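Local coordinates for glutathione S-transferase (Acinetobacter baumannii, PDB 4MP4) that belongs to the glutathione transferase family and probably conjugates the thiol of glutathione to electrophilic substrates, at the interface of chains A and B. Sequence-based numbering; all coordinates share one arbitrary frame. Chains: chain A/B, Glutathione S-transferase.

The interface of chains A and B. Residues chain A 95-96, 99; chain B 69, 80, 84.
A:Gln96 and A:Ile95 meet B:Phe69, B:Tyr80 and B:Leu84 in a largely apolar packing patch of a two-fold symmetric interface, repeated with the chains exchanged, which joins the two copies of the deposited assembly, probably as the dimer typical of glutathione transferases. The patch illustrates how a polar side chain can serve as packing surface. A:Gln96 runs alongside B:Phe69 over its ring face, pointing the opposite way, with amide and ring planes 19° apart. Its CG methylene sits over the middle of that face, 3.5 Å from B:Phe69 CD2, in a CH-pi contact, while the amide continues over the root of the ring, with OE1 3.5 Å from B:Phe69 CG. The chain of A:Gln96 is extended beyond CG (chi2 168°), which carries the amide along the aromatic side chain. At the far rim, B:Phe69 CZ comes within 3.4 Å of the backbone O of A:Gln96. B:Tyr80 stands nearly perpendicular to the same amide, its hydroxyl OH 3.8 Å from A:Gln96 NE2. Nearer the root of the tyrosine ring, B:Tyr80 CD1 packs 3.9 Å from A:Ala99 CB. A:Ile95 meets B:Leu84 at about a right angle, methyl to methyl, A:Ile95 CD1 lying 3.7 Å from B:Leu84 CD2; the other methyl, B:Leu84 CD1, rests over the rim of one face of the B:Tyr80 ring. The chain A residues lie on the first turns of helix 95-110, in the C-terminal domain, against strand 69-72 and helix 74-84 of the other subunit's N-terminal, thioredoxin-like domain.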
# COMPACT_ATOMS: atom_id res chain seq x y z
N ILE A 95 1.55 19.79 -3.04
CA ILE A 95 2.40 18.61 -3.11
C ILE A 95 2.61 17.94 -1.75
O ILE A 95 2.70 16.71 -1.67
CB ILE A 95 3.77 18.91 -3.75
CG1 ILE A 95 4.52 17.60 -4.01
CG2 ILE A 95 4.57 19.87 -2.88
CD1 ILE A 95 5.92 17.78 -4.53
N GLN A 96 2.65 18.72 -0.68
CA GLN A 96 2.87 18.12 0.64
C GLN A 96 1.60 17.50 1.23
O GLN A 96 1.66 16.45 1.86
CB GLN A 96 3.58 19.07 1.59
CG GLN A 96 5.07 19.08 1.30
CD GLN A 96 5.84 20.19 1.99
OE1 GLN A 96 5.55 20.58 3.12
NE2 GLN A 96 6.86 20.70 1.29
N ALA A 99 1.15 14.20 -0.53
CA ALA A 99 2.04 13.21 0.06
C ALA A 99 1.43 12.72 1.37
O ALA A 99 1.34 11.51 1.61
CB ALA A 99 3.43 13.78 0.27
N PHE B 69 9.24 19.37 6.27
CA PHE B 69 8.20 18.36 6.07
C PHE B 69 8.67 16.98 6.49
O PHE B 69 9.68 16.50 5.99
CB PHE B 69 7.81 18.36 4.59
CG PHE B 69 6.65 17.48 4.25
CD1 PHE B 69 5.48 17.53 4.98
CD2 PHE B 69 6.72 16.62 3.17
CE1 PHE B 69 4.41 16.73 4.66
CE2 PHE B 69 5.65 15.82 2.84
CZ PHE B 69 4.49 15.88 3.58
N TYR B 80 6.42 11.02 -3.62
CA TYR B 80 6.85 12.37 -3.26
C TYR B 80 8.18 12.71 -3.94
O TYR B 80 8.31 13.75 -4.56
CB TYR B 80 6.96 12.47 -1.73
CG TYR B 80 7.41 13.81 -1.21
CD1 TYR B 80 6.68 14.97 -1.47
CD2 TYR B 80 8.55 13.92 -0.42
CE1 TYR B 80 7.09 16.18 -0.99
CE2 TYR B 80 8.96 15.14 0.06
CZ TYR B 80 8.23 16.27 -0.22
OH TYR B 80 8.65 17.48 0.27
N LEU B 84 9.22 15.51 -6.99
CA LEU B 84 10.23 16.53 -6.76
C LEU B 84 11.32 16.43 -7.83
O LEU B 84 11.97 17.42 -8.16
CB LEU B 84 10.86 16.37 -5.37
CG LEU B 84 9.99 16.73 -4.17
CD1 LEU B 84 10.73 16.50 -2.86
CD2 LEU B 84 9.58 18.16 -4.27